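Local coordinates for protein putative oxidoreductase yhhX (Escherichia coli K-12, PDB 3F4L) that is a probable oxidoreductase of the Gfo/Idh/MocA family, possibly an NADP-dependent scyllo-inositol dehydrogenase, at residues His18-Leu23 against Asn260-Glu265. Numbering follows the deposited sequence.
Sequences HLPYVL and NIMPGE
P263 sets its ring between P20 and Y21, two consecutive residues near the end of helix 12-22. Its CG lies over one face of the Y21 ring in a CH-pi contact, 3.8 Å from the centroid and 22° off the normal, displaced toward the CE1 rim. With CG of Y21 anti to the carbonyl carbon (chi1 -65°), the phenol comes round to the loop, its side chain crossing that of P263 at about a right angle. On the neighbouring side of the proline, CD packs against CB of P20 at 3.6 Å. The selenium of the selenomethionine M262 reaches the same P20 CB at 3.9 Å. The contact joins the two domains of this Gfo/Idh/MocA protein: helix 12-22 follows the first strand of the Rossmann fold, and 260-265 belongs to the loop after helix 253-258 of the C-terminal alpha/beta domain. Were Y21 an alanine, P263 CG would probably lose the aromatic face it rests on, and Q253 its weak hydrogen bond to the phenol. M262 to E265 form a type II turn, closed by E265 N to M262 O at 3.1 Å, which presents P263 at its second position.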
loop_
_atom_site.group_PDB
_atom_site.type_symbol
_atom_site.label_atom_id
_atom_site.label_comp_id
_atom_site.label_asym_id
_atom_site.label_seq_id
_atom_site.Cartn_x
_atom_site.Cartn_y
_atom_site.Cartn_z
ATOM N N HIS A 18 26.113 7.709 -17.669
ATOM C CA HIS A 18 26.720 6.894 -18.713
ATOM C C HIS A 18 28.244 6.905 -18.708
ATOM O O HIS A 18 28.880 5.875 -18.490
ATOM C CB HIS A 18 26.218 7.349 -20.086
ATOM C CG HIS A 18 24.766 7.066 -20.316
ATOM N ND1 HIS A 18 24.307 5.846 -20.767
ATOM C CD2 HIS A 18 23.667 7.838 -20.143
ATOM C CE1 HIS A 18 22.990 5.881 -20.866
ATOM N NE2 HIS A 18 22.574 7.081 -20.493
ATOM N N LEU A 19 28.831 8.074 -18.942
ATOM C CA LEU A 19 30.281 8.189 -19.020
ATOM C C LEU A 19 31.081 7.646 -17.840
ATOM O O LEU A 19 32.096 6.974 -18.039
ATOM C CB LEU A 19 30.661 9.648 -19.326
ATOM C CG LEU A 19 30.946 9.993 -20.804
ATOM C CD1 LEU A 19 30.200 9.050 -21.741
ATOM C CD2 LEU A 19 30.582 11.434 -21.092
ATOM N N PRO A 20 30.636 7.909 -16.598
ATOM C CA PRO A 20 31.406 7.386 -15.462
ATOM C C PRO A 20 31.606 5.874 -15.553
ATOM O O PRO A 20 32.647 5.343 -15.160
ATOM C CB PRO A 20 30.553 7.780 -14.250
ATOM C CG PRO A 20 29.884 9.053 -14.706
ATOM C CD PRO A 20 29.480 8.702 -16.137
ATOM N N TYR A 21 30.602 5.190 -16.086
ATOM C CA TYR A 21 30.625 3.738 -16.217
ATOM C C TYR A 21 31.324 3.253 -17.486
ATOM O O TYR A 21 32.061 2.262 -17.466
ATOM C CB TYR A 21 29.184 3.214 -16.184
ATOM C CG TYR A 21 28.501 3.460 -14.863
ATOM C CD1 TYR A 21 28.739 2.623 -13.763
ATOM C CD2 TYR A 21 27.661 4.554 -14.686
ATOM C CE1 TYR A 21 28.162 2.871 -12.538
ATOM C CE2 TYR A 21 27.074 4.818 -13.453
ATOM C CZ TYR A 21 27.329 3.974 -12.385
ATOM O OH TYR A 21 26.748 4.237 -11.175
ATOM N N VAL A 22 31.084 3.950 -18.591
ATOM C CA VAL A 22 31.683 3.590 -19.861
ATOM C C VAL A 22 33.183 3.852 -19.867
ATOM O O VAL A 22 33.955 3.053 -20.406
ATOM C CB VAL A 22 31.008 4.362 -21.012
ATOM C CG1 VAL A 22 31.748 4.101 -22.338
ATOM C CG2 VAL A 22 29.555 3.915 -21.124
ATOM N N LEU A 23 33.602 4.963 -19.260
ATOM C CA LEU A 23 35.022 5.296 -19.216
ATOM C C LEU A 23 35.785 4.378 -18.255
ATOM O O LEU A 23 37.012 4.418 -18.193
ATOM C CB LEU A 23 35.214 6.767 -18.821
ATOM C CG LEU A 23 34.503 7.770 -19.738
ATOM C CD1 LEU A 23 34.650 9.196 -19.180
ATOM C CD2 LEU A 23 35.085 7.676 -21.149
ATOM N N ASN A 260 30.480 13.382 -6.222
ATOM C CA ASN A 260 31.696 13.397 -7.027
ATOM C C ASN A 260 32.627 12.212 -6.785
ATOM O O ASN A 260 33.849 12.349 -6.834
ATOM C CB ASN A 260 32.446 14.723 -6.817
ATOM C CG ASN A 260 33.510 14.967 -7.874
ATOM O OD1 ASN A 260 33.300 14.692 -9.056
ATOM N ND2 ASN A 260 34.655 15.501 -7.453
ATOM N N ILE A 261 32.042 11.051 -6.516
ATOM C CA ILE A 261 32.801 9.823 -6.313
ATOM C C ILE A 261 32.442 8.962 -7.522
ATOM O O ILE A 261 31.273 8.622 -7.729
ATOM C CB ILE A 261 32.376 9.091 -5.024
ATOM C CG1 ILE A 261 32.592 10.005 -3.816
ATOM C CG2 ILE A 261 33.176 7.805 -4.864
ATOM C CD1 ILE A 261 32.201 9.376 -2.485
HETATM N N MSE A 262 33.441 8.620 -8.327
HETATM C CA MSE A 262 33.197 7.837 -9.534
HETATM C C MSE A 262 33.294 6.327 -9.336
HETATM O O MSE A 262 33.881 5.852 -8.364
HETATM C CB MSE A 262 34.165 8.276 -10.639
HETATM C CG MSE A 262 34.027 9.742 -11.063
HETATM SE SE MSE A 262 32.277 10.241 -11.741
HETATM C CE MSE A 262 31.633 11.296 -10.255
ATOM N N PRO A 263 32.708 5.550 -10.263
ATOM C CA PRO A 263 32.743 4.085 -10.173
ATOM C C PRO A 263 34.170 3.564 -10.049
ATOM O O PRO A 263 35.082 4.078 -10.693
ATOM C CB PRO A 263 32.084 3.647 -11.475
ATOM C CG PRO A 263 31.094 4.738 -11.728
ATOM C CD PRO A 263 31.911 5.982 -11.425
ATOM N N GLY A 264 34.362 2.551 -9.212
ATOM C CA GLY A 264 35.690 1.987 -9.043
ATOM C C GLY A 264 36.529 2.662 -7.973
ATOM O O GLY A 264 37.504 2.083 -7.495
ATOM N N GLU A 265 36.166 3.885 -7.605
ATOM C CA GLU A 265 36.899 4.614 -6.576
ATOM C C GLU A 265 36.509 4.096 -5.196
ATOM O O GLU A 265 35.371 3.688 -4.972
ATOM C CB GLU A 265 36.605 6.114 -6.671
ATOM C CG GLU A 265 37.348 6.818 -7.793
ATOM C CD GLU A 265 36.902 8.259 -7.987
ATOM O OE1 GLU A 265 36.614 8.941 -6.980
ATOM O OE2 GLU A 265 36.853 8.714 -9.150
#